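Local coordinates for protein cycloalternan-forming enzyme (Listeria monocytogenes serovar 1/2a, PDB 5F7U) that belongs to glycoside hydrolase family 31, joining a TIM-barrel domain to several beta domains and a family 6 carbohydrate-binding module, at residues 336-341 and 347-352; 381-386 and 395-400; 774-779 and 877-882. The protein carries 1 engineered substitution. All coordinates share one frame; numbering follows the deposited sequence.

Contact 1: residues 336-341 and 347-352; sequences YVISGK and VNNYTD. With MG (magnesium ion), chain H.
N349 reaches from the helix to the loop just past the strand and gives its ND2 to the carbonyl oxygen of S339, at 2.8 Å. The bond is bent, 135° at the hydrogen, yet it lies in the carbonyl plane and close to the plane of the amide itself. The same ND2 also donates to water 2.

The other end of that amide serves the magnesium ion, which N349 OD1 binds directly at 2.2 Å; five waters complete its six ligands. With OD1 on the metal and ND2 on a carbonyl oxygen and a water, the amide is fixed against flipping. The second shell is also helical: N348 ND2 donates to water 1, and D352 OD2 accepts from water 3 at 2.6 Å. D352 OD1 turns instead to K356 in a salt bridge.

Strand 333-338 pairs with strands 158-164 and 297-301 in the antiparallel beta region of the galactose mutarotase-like fold, and helix 343-354 folds back against it after a short loop.

Apolar packing runs alongside the polar bonds. The I338 and N349 side chains run past one another head to tail, which brings I338 CG2 to 3.5 Å from N349 CB. The other branch of I338 is extended, with CD1 anti to CA (chi2 178°), and it ends 4.1 Å from Y350 CB. The Y350 ring swings away from this contact, to stack with F290 and meet Y300 edge-to-face, while I338 also rests on F290, T158 and I353.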
loop_
_atom_site.group_PDB
_atom_site.type_symbol
_atom_site.label_atom_id
_atom_site.label_comp_id
_atom_site.label_asym_id
_atom_site.label_seq_id
_atom_site.Cartn_x
_atom_site.Cartn_y
_atom_site.Cartn_z
ATOM N N TYR A 336 10.439 -11.728 -14.608
ATOM C CA TYR A 336 11.628 -11.593 -13.785
ATOM C C TYR A 336 11.461 -12.399 -12.514
ATOM O O TYR A 336 10.363 -12.435 -11.931
ATOM C CB TYR A 336 11.860 -10.146 -13.378
ATOM C CG TYR A 336 12.083 -9.143 -14.486
ATOM C CD1 TYR A 336 11.001 -8.623 -15.236
ATOM C CD2 TYR A 336 13.361 -8.631 -14.734
ATOM C CE1 TYR A 336 11.222 -7.667 -16.244
ATOM C CE2 TYR A 336 13.583 -7.677 -15.724
ATOM C CZ TYR A 336 12.517 -7.203 -16.468
ATOM O OH TYR A 336 12.793 -6.240 -17.422
ATOM N N VAL A 337 12.547 -13.047 -12.085
ATOM C CA VAL A 337 12.633 -13.582 -10.730
ATOM C C VAL A 337 13.639 -12.703 -9.978
ATOM O O VAL A 337 14.802 -12.626 -10.348
ATOM C CB VAL A 337 13.041 -15.076 -10.707
ATOM C CG1 VAL A 337 13.200 -15.566 -9.263
ATOM C CG2 VAL A 337 12.019 -15.913 -11.478
ATOM N N ILE A 338 13.153 -12.060 -8.925
ATOM C CA ILE A 338 13.842 -10.959 -8.265
ATOM C C ILE A 338 14.278 -11.415 -6.882
ATOM O O ILE A 338 13.442 -11.813 -6.066
ATOM C CB ILE A 338 12.902 -9.737 -8.145
ATOM C CG1 ILE A 338 12.331 -9.371 -9.537
ATOM C CG2 ILE A 338 13.654 -8.560 -7.522
ATOM C CD1 ILE A 338 11.350 -8.213 -9.516
ATOM N N SER A 339 15.589 -11.374 -6.642
ATOM C CA SER A 339 16.145 -11.598 -5.312
ATOM C C SER A 339 16.664 -10.254 -4.785
ATOM O O SER A 339 16.480 -9.214 -5.426
ATOM C CB SER A 339 17.260 -12.642 -5.388
ATOM O OG SER A 339 17.804 -12.894 -4.096
ATOM N N GLY A 340 17.261 -10.262 -3.597
ATOM C CA GLY A 340 17.828 -9.044 -3.033
ATOM C C GLY A 340 18.381 -9.312 -1.645
ATOM O O GLY A 340 18.427 -10.468 -1.211
ATOM N N LYS A 341 18.794 -8.239 -0.969
ATOM C CA LYS A 341 19.429 -8.323 0.354
ATOM C C LYS A 341 18.408 -8.725 1.421
ATOM O O LYS A 341 18.737 -9.419 2.397
ATOM C CB LYS A 341 20.082 -6.980 0.723
ATOM C CG LYS A 341 21.162 -6.526 -0.264
ATOM C CD LYS A 341 21.824 -5.195 0.137
ATOM C CE LYS A 341 21.110 -3.951 -0.422
ATOM N NZ LYS A 341 21.143 -3.875 -1.920
ATOM N N VAL A 347 11.498 -5.437 -3.334
ATOM C CA VAL A 347 10.624 -4.341 -3.779
ATOM C C VAL A 347 11.404 -3.224 -4.471
ATOM O O VAL A 347 10.972 -2.735 -5.533
ATOM C CB VAL A 347 9.717 -3.811 -2.638
ATOM C CG1 VAL A 347 8.773 -2.719 -3.157
ATOM C CG2 VAL A 347 8.901 -4.975 -2.106
ATOM N N ASN A 348 12.542 -2.823 -3.892
ATOM C CA ASN A 348 13.389 -1.842 -4.549
ATOM C C ASN A 348 13.784 -2.280 -5.973
ATOM O O ASN A 348 13.705 -1.478 -6.910
ATOM C CB ASN A 348 14.640 -1.529 -3.739
ATOM C CG ASN A 348 15.452 -0.425 -4.356
ATOM O OD1 ASN A 348 14.993 0.718 -4.453
ATOM N ND2 ASN A 348 16.644 -0.767 -4.842
ATOM N N ASN A 349 14.198 -3.540 -6.115
ATOM C CA ASN A 349 14.591 -4.056 -7.441
ATOM C C ASN A 349 13.430 -4.023 -8.424
ATOM O O ASN A 349 13.609 -3.687 -9.588
ATOM C CB ASN A 349 15.228 -5.452 -7.330
ATOM C CG ASN A 349 16.539 -5.425 -6.567
ATOM O OD1 ASN A 349 17.148 -4.365 -6.421
ATOM N ND2 ASN A 349 16.980 -6.584 -6.060
ATOM N N TYR A 350 12.230 -4.346 -7.943
ATOM C CA TYR A 350 11.032 -4.232 -8.746
ATOM C C TYR A 350 10.854 -2.770 -9.208
ATOM O O TYR A 350 10.520 -2.531 -10.364
ATOM C CB TYR A 350 9.818 -4.761 -7.955
ATOM C CG TYR A 350 8.497 -4.332 -8.542
ATOM C CD1 TYR A 350 8.000 -4.939 -9.704
ATOM C CD2 TYR A 350 7.768 -3.294 -7.973
ATOM C CE1 TYR A 350 6.801 -4.539 -10.266
ATOM C CE2 TYR A 350 6.558 -2.859 -8.544
ATOM C CZ TYR A 350 6.085 -3.496 -9.685
ATOM O OH TYR A 350 4.925 -3.063 -10.275
ATOM N N THR A 351 11.078 -1.810 -8.313
ATOM C CA THR A 351 10.941 -0.394 -8.699
ATOM C C THR A 351 12.048 0.071 -9.652
ATOM O O THR A 351 11.852 1.029 -10.410
ATOM C CB THR A 351 10.805 0.567 -7.503
ATOM O OG1 THR A 351 12.026 0.576 -6.750
ATOM C CG2 THR A 351 9.596 0.184 -6.655
ATOM N N ASP A 352 13.189 -0.619 -9.646
ATOM C CA ASP A 352 14.203 -0.367 -10.671
ATOM C C ASP A 352 13.622 -0.664 -12.051
ATOM O O ASP A 352 13.944 0.018 -13.040
ATOM C CB ASP A 352 15.424 -1.258 -10.491
ATOM C CG ASP A 352 16.289 -0.854 -9.332
ATOM O OD1 ASP A 352 16.310 0.323 -8.906
ATOM O OD2 ASP A 352 16.997 -1.742 -8.841
HETATM MG MG MG H . 19.235 -3.935 -6.081
HETATM O O HOH W 1 18.796 -2.793 -4.488
HETATM O O HOH W 2 19.565 -5.518 -4.812
HETATM O O HOH W 3 19.034 -2.315 -7.281
HETATM O O HOH W 4 21.271 -3.362 -5.916
HETATM O O HOH W 5 19.596 -5.248 -7.683
#

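Contact 2: residues 381-386 and 395-400; sequences SSALSN and TGFVLE. With GLC (alpha-D-glucopyranose), chain F; GLC (alpha-D-glucopyranose), chain B.
F397 points from its strand at the helix, and A383 and L384 meet the CD2-CE2-CZ part of its ring in different ways. A383 CB comes in at the edge, near the ring plane, 3.8 Å from F397 CE2. L384 meets the same ring atom obliquely through one methyl, CD2, at 4.0 Å, its side chain crossing that of F397 at about a right angle. The phenylalanine gets there because its CG lies anti to the backbone N (chi1 -164°), which carries the ring outward from the strand. Within the strand, L399 CD2 sits at another part of the ring edge, in plane, and the ring of W374 meets F397 with the two planes about 20° apart.

Helix 377-389 joins strand 367-369 to strand 396-399, so this is the helix-to-strand packing of a beta-alpha-beta crossover in the TIM barrel. Helix 439-448 adds V446, which touches both L384 and F397.

Just past the C-terminal end of the same strand, E400 faces the glycan pocket. Its OE1 accepts a hydrogen bond from O4 of the alpha-D-glucopyranose of chain F, at 2.7 Å. N372 ND2 holds OE1 as well, and K535 NZ forms a salt bridge with OE2, so both carboxylate oxygens are tied down. The second alpha-D-glucopyranose, of chain B, brings C6 to 3.5 Å from the backbone O of E400.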
loop_
_atom_site.group_PDB
_atom_site.type_symbol
_atom_site.label_atom_id
_atom_site.label_comp_id
_atom_site.label_asym_id
_atom_site.label_seq_id
_atom_site.Cartn_x
_atom_site.Cartn_y
_atom_site.Cartn_z
ATOM N N SER A 381 -15.890 27.737 3.109
ATOM C CA SER A 381 -15.683 28.629 4.264
ATOM C C SER A 381 -16.023 27.953 5.585
ATOM O O SER A 381 -15.269 28.076 6.557
ATOM C CB SER A 381 -16.479 29.919 4.112
ATOM O OG SER A 381 -16.027 30.567 2.948
ATOM N N SER A 382 -17.151 27.242 5.611
ATOM C CA SER A 382 -17.582 26.524 6.816
ATOM C C SER A 382 -16.611 25.427 7.187
ATOM O O SER A 382 -16.319 25.275 8.364
ATOM C CB SER A 382 -18.989 25.941 6.680
ATOM O OG SER A 382 -19.923 27.000 6.598
ATOM N N ALA A 383 -16.123 24.657 6.199
ATOM C CA ALA A 383 -15.114 23.623 6.469
ATOM C C ALA A 383 -13.848 24.209 7.087
ATOM O O ALA A 383 -13.310 23.655 8.057
ATOM C CB ALA A 383 -14.776 22.832 5.199
ATOM N N LEU A 384 -13.386 25.336 6.549
ATOM C CA LEU A 384 -12.186 25.993 7.101
ATOM C C LEU A 384 -12.433 26.550 8.499
ATOM O O LEU A 384 -11.589 26.401 9.391
ATOM C CB LEU A 384 -11.666 27.104 6.173
ATOM C CG LEU A 384 -11.295 26.647 4.744
ATOM C CD1 LEU A 384 -10.996 27.859 3.873
ATOM C CD2 LEU A 384 -10.159 25.614 4.702
ATOM N N SER A 385 -13.595 27.183 8.681
ATOM C CA SER A 385 -13.989 27.729 9.973
ATOM C C SER A 385 -14.124 26.628 11.035
ATOM O O SER A 385 -13.638 26.778 12.182
ATOM C CB SER A 385 -15.322 28.487 9.819
ATOM O OG SER A 385 -15.680 29.031 11.069
ATOM N N ASN A 386 -14.797 25.536 10.662
ATOM C CA ASN A 386 -14.929 24.376 11.562
ATOM C C ASN A 386 -13.601 23.743 11.922
ATOM O O ASN A 386 -13.389 23.359 13.086
ATOM C CB ASN A 386 -15.871 23.316 10.971
ATOM C CG ASN A 386 -17.324 23.735 11.008
ATOM O OD1 ASN A 386 -17.750 24.421 11.927
ATOM N ND2 ASN A 386 -18.099 23.316 10.009
ATOM N N THR A 395 -3.870 19.802 6.153
ATOM C CA THR A 395 -3.024 20.372 5.092
ATOM C C THR A 395 -3.560 20.154 3.683
ATOM O O THR A 395 -3.104 20.809 2.741
ATOM C CB THR A 395 -1.586 19.837 5.155
ATOM O OG1 THR A 395 -1.605 18.413 5.035
ATOM C CG2 THR A 395 -0.915 20.257 6.473
ATOM N N GLY A 396 -4.504 19.222 3.536
ATOM C CA GLY A 396 -5.064 18.915 2.217
ATOM C C GLY A 396 -6.562 19.138 2.185
ATOM O O GLY A 396 -7.245 18.964 3.186
ATOM N N PHE A 397 -7.073 19.524 1.015
ATOM C CA PHE A 397 -8.481 19.880 0.861
ATOM C C PHE A 397 -8.925 19.394 -0.514
ATOM O O PHE A 397 -8.229 19.612 -1.517
ATOM C CB PHE A 397 -8.671 21.401 0.987
ATOM C CG PHE A 397 -10.103 21.822 1.224
ATOM C CD1 PHE A 397 -11.023 21.881 0.178
ATOM C CD2 PHE A 397 -10.518 22.209 2.500
ATOM C CE1 PHE A 397 -12.348 22.256 0.413
ATOM C CE2 PHE A 397 -11.842 22.595 2.744
ATOM C CZ PHE A 397 -12.759 22.624 1.701
ATOM N N VAL A 398 -10.054 18.705 -0.570
ATOM C CA VAL A 398 -10.507 18.165 -1.850
ATOM C C VAL A 398 -11.865 18.764 -2.175
ATOM O O VAL A 398 -12.715 18.850 -1.288
ATOM C CB VAL A 398 -10.647 16.619 -1.819
ATOM C CG1 VAL A 398 -11.089 16.083 -3.192
ATOM C CG2 VAL A 398 -9.340 15.944 -1.370
ATOM N N LEU A 399 -12.059 19.177 -3.432
ATOM C CA LEU A 399 -13.401 19.507 -3.922
ATOM C C LEU A 399 -13.794 18.554 -5.026
ATOM O O LEU A 399 -13.059 18.398 -5.998
ATOM C CB LEU A 399 -13.490 20.952 -4.446
ATOM C CG LEU A 399 -13.618 22.045 -3.387
ATOM C CD1 LEU A 399 -13.672 23.367 -4.128
ATOM C CD2 LEU A 399 -14.894 21.845 -2.573
ATOM N N GLU A 400 -14.965 17.945 -4.875
ATOM C CA GLU A 400 -15.513 17.071 -5.890
ATOM C C GLU A 400 -16.632 17.733 -6.647
ATOM O O GLU A 400 -16.606 17.769 -7.892
ATOM C CB GLU A 400 -15.994 15.755 -5.275
ATOM C CG GLU A 400 -14.858 14.949 -4.672
ATOM C CD GLU A 400 -15.221 13.509 -4.402
ATOM O OE1 GLU A 400 -16.416 13.214 -4.136
ATOM O OE2 GLU A 400 -14.294 12.666 -4.457
HETATM C C1 GLC F . -16.225 7.939 -7.128
HETATM C C2 GLC F . -15.129 8.026 -6.044
HETATM C C3 GLC F . -15.605 8.731 -4.759
HETATM C C4 GLC F . -16.230 10.095 -5.097
HETATM C C5 GLC F . -17.189 9.995 -6.292
HETATM C C6 GLC F . -17.708 11.341 -6.769
HETATM O O2 GLC F . -14.537 6.741 -5.828
HETATM O O3 GLC F . -14.518 8.937 -3.839
HETATM O O4 GLC F . -16.940 10.608 -3.955
HETATM O O5 GLC F . -16.637 9.289 -7.423
HETATM O O6 GLC F . -18.723 11.051 -7.750
HETATM C C1 GLC B . -19.894 11.879 -7.542
HETATM C C2 GLC B . -20.996 11.480 -8.532
HETATM C C3 GLC B . -20.699 12.008 -9.941
HETATM C C4 GLC B . -20.398 13.506 -9.921
HETATM C C5 GLC B . -19.237 13.748 -8.944
HETATM C C6 GLC B . -18.761 15.193 -8.867
HETATM O O2 GLC B . -21.098 10.056 -8.602
HETATM O O3 GLC B . -21.806 11.743 -10.812
HETATM O O4 GLC B . -20.058 13.935 -11.245
HETATM O O5 GLC B . -19.613 13.289 -7.630
HETATM O O6 GLC B . -19.771 15.979 -8.227
#

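Contact 3: residues 774-779 and 877-882; sequences GGVHPG and QVFSTE. With GLC (alpha-D-glucopyranose), chain C.
Strand 776-778 is an outermost strand of the antiparallel sheet in the family 31 C-terminal domain, and here its leading loop meets the end of strand 874-879 from a neighbouring mixed sheet. The contact rests on one aromatic side chain. F879 aims its ring at the loop: a chi1 of -168° turns the ring away from the backbone N and out to the loop, and the outer edge does the touching. The carbonyl oxygen of G774 lies near the ring plane at that edge, 3.3 Å from F879 CZ, where the slightly positive ring hydrogens face the oxygen. On the flank, G774 CA approaches F879 CE1 at 3.8 Å.

V776 completes the edge contact. Its CG2 branch, anti to the carbonyl carbon, lies in the plane of the F879 ring and stops 3.7 Å from CZ. Beyond the two segments, F879 also touches V769, L917 and A939, and its ring meets that of Y831.

The same loop and strand serve a bound alpha-D-glucopyranose. H777 NE2 donates to O6 of the sugar at 2.7 Å, almost straight (167°), with the oxygen at the imidazole edge near the ring plane. O4 of the sugar also sits in that plane, 3.5 Å from H777 CE1. G775 has no side chain, and its CA comes within 3.8 Å of sugar C6; D770, N773 and Y786 make further hydrogen bonds to the alpha-D-glucopyranose. The pocket also draws residues from the family 6 module, E944 and H947 among them, making this a glycan site at the junction of beta domains.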
loop_
_atom_site.group_PDB
_atom_site.type_symbol
_atom_site.label_atom_id
_atom_site.label_comp_id
_atom_site.label_asym_id
_atom_site.label_seq_id
_atom_site.Cartn_x
_atom_site.Cartn_y
_atom_site.Cartn_z
ATOM N N GLY A 774 6.387 4.114 27.808
ATOM C CA GLY A 774 7.647 3.479 28.197
ATOM C C GLY A 774 7.561 2.044 28.689
ATOM O O GLY A 774 8.538 1.526 29.255
ATOM N N GLY A 775 6.411 1.386 28.495
ATOM C CA GLY A 775 6.295 -0.043 28.806
ATOM C C GLY A 775 7.238 -0.852 27.935
ATOM O O GLY A 775 7.271 -0.690 26.721
ATOM N N VAL A 776 8.027 -1.723 28.553
ATOM C CA VAL A 776 9.013 -2.486 27.798
ATOM C C VAL A 776 8.434 -3.872 27.475
ATOM O O VAL A 776 7.887 -4.535 28.352
ATOM C CB VAL A 776 10.331 -2.610 28.580
ATOM C CG1 VAL A 776 11.341 -3.407 27.773
ATOM C CG2 VAL A 776 10.907 -1.218 28.876
ATOM N N HIS A 777 8.592 -4.320 26.228
ATOM C CA HIS A 777 8.070 -5.620 25.818
ATOM C C HIS A 777 9.114 -6.406 25.020
ATOM O O HIS A 777 9.314 -6.136 23.833
ATOM C CB HIS A 777 6.793 -5.451 24.997
ATOM C CG HIS A 777 5.724 -4.688 25.708
ATOM N ND1 HIS A 777 4.835 -5.291 26.571
ATOM C CD2 HIS A 777 5.428 -3.365 25.716
ATOM C CE1 HIS A 777 4.026 -4.370 27.072
ATOM N NE2 HIS A 777 4.363 -3.195 26.562
ATOM N N PRO A 778 9.777 -7.388 25.666
ATOM C CA PRO A 778 10.620 -8.349 24.944
ATOM C C PRO A 778 9.874 -9.039 23.801
ATOM O O PRO A 778 8.729 -9.460 23.973
ATOM C CB PRO A 778 11.000 -9.370 26.023
ATOM C CG PRO A 778 10.967 -8.584 27.289
ATOM C CD PRO A 778 9.868 -7.557 27.126
ATOM N N GLY A 779 10.530 -9.149 22.649
ATOM C CA GLY A 779 9.932 -9.783 21.478
ATOM C C GLY A 779 9.908 -11.289 21.513
ATOM O O GLY A 779 10.395 -11.920 22.471
ATOM N N GLN A 877 15.324 12.936 23.351
ATOM C CA GLN A 877 14.616 12.248 24.430
ATOM C C GLN A 877 15.104 10.808 24.460
ATOM O O GLN A 877 14.680 9.973 23.653
ATOM C CB GLN A 877 13.092 12.277 24.246
ATOM C CG GLN A 877 12.448 13.656 24.349
ATOM C CD GLN A 877 10.934 13.605 24.252
ATOM O OE1 GLN A 877 10.356 12.700 23.631
ATOM N NE2 GLN A 877 10.273 14.592 24.868
ATOM N N VAL A 878 15.994 10.525 25.402
ATOM C CA VAL A 878 16.666 9.223 25.461
ATOM C C VAL A 878 16.001 8.347 26.519
ATOM O O VAL A 878 15.929 8.730 27.696
ATOM C CB VAL A 878 18.176 9.382 25.786
ATOM C CG1 VAL A 878 18.910 8.051 25.657
ATOM C CG2 VAL A 878 18.831 10.430 24.898
ATOM N N PHE A 879 15.587 7.145 26.111
ATOM C CA PHE A 879 14.977 6.161 27.028
ATOM C C PHE A 879 16.095 5.594 27.900
ATOM O O PHE A 879 16.999 4.922 27.392
ATOM C CB PHE A 879 14.287 5.066 26.199
ATOM C CG PHE A 879 13.377 4.145 26.981
ATOM C CD1 PHE A 879 12.301 4.640 27.737
ATOM C CD2 PHE A 879 13.541 2.749 26.882
ATOM C CE1 PHE A 879 11.426 3.767 28.406
ATOM C CE2 PHE A 879 12.688 1.884 27.560
ATOM C CZ PHE A 879 11.623 2.385 28.310
ATOM N N SER A 880 16.068 5.909 29.196
ATOM C CA SER A 880 17.134 5.488 30.125
ATOM C C SER A 880 16.766 5.868 31.534
ATOM O O SER A 880 15.810 6.605 31.746
ATOM C CB SER A 880 18.475 6.177 29.788
ATOM O OG SER A 880 18.480 7.540 30.219
ATOM N N THR A 881 17.550 5.390 32.502
ATOM C CA THR A 881 17.442 5.923 33.865
ATOM C C THR A 881 18.051 7.330 33.916
ATOM O O THR A 881 18.658 7.784 32.945
ATOM C CB THR A 881 18.130 5.019 34.895
ATOM O OG1 THR A 881 19.517 4.905 34.556
ATOM C CG2 THR A 881 17.466 3.648 34.921
ATOM N N GLU A 882 17.904 7.998 35.059
ATOM C CA GLU A 882 18.370 9.381 35.210
ATOM C C GLU A 882 19.895 9.510 35.196
ATOM O O GLU A 882 20.556 8.881 36.021
ATOM C CB GLU A 882 17.833 9.984 36.505
ATOM C CG GLU A 882 18.120 11.477 36.629
ATOM C CD GLU A 882 17.380 12.136 37.781
ATOM O OE1 GLU A 882 16.841 11.413 38.638
ATOM O OE2 GLU A 882 17.346 13.383 37.833
HETATM C C1 GLC C . -0.981 0.025 28.615
HETATM C C2 GLC C . -1.712 -1.204 28.070
HETATM C C3 GLC C . -1.033 -2.474 28.601
HETATM C C4 GLC C . 0.476 -2.451 28.308
HETATM C C5 GLC C . 1.096 -1.186 28.922
HETATM C C6 GLC C . 2.593 -1.009 28.690
HETATM O O2 GLC C . -3.082 -1.162 28.490
HETATM O O3 GLC C . -1.666 -3.643 28.067
HETATM O O4 GLC C . 1.121 -3.614 28.830
HETATM O O5 GLC C . 0.430 -0.053 28.341
HETATM O O6 GLC C . 2.861 -1.028 27.283
#

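Overall arrangement
Along the chain the contacts follow in series, contact 1, contact 2, then contact 3, and none touches another. Their centres form a wide triangle: about 41 Å from contact 1 to contact 2, about 36 Å from contact 1 to contact 3, and about 40 Å from contact 2 to contact 3. Contacts 1 and 2 lie on opposite sides of the chain's centre. The three contacts share no sheet: 336-341 lies on a strand paired with 158-164 and 297-301 in the antiparallel beta region, 395-400 on the parallel barrel, and 774-779 and 877-882 on two further sheets. Contacts 2 and 3 each include residues of a glycan pocket, so this multidomain protein holds sugars at well-separated places.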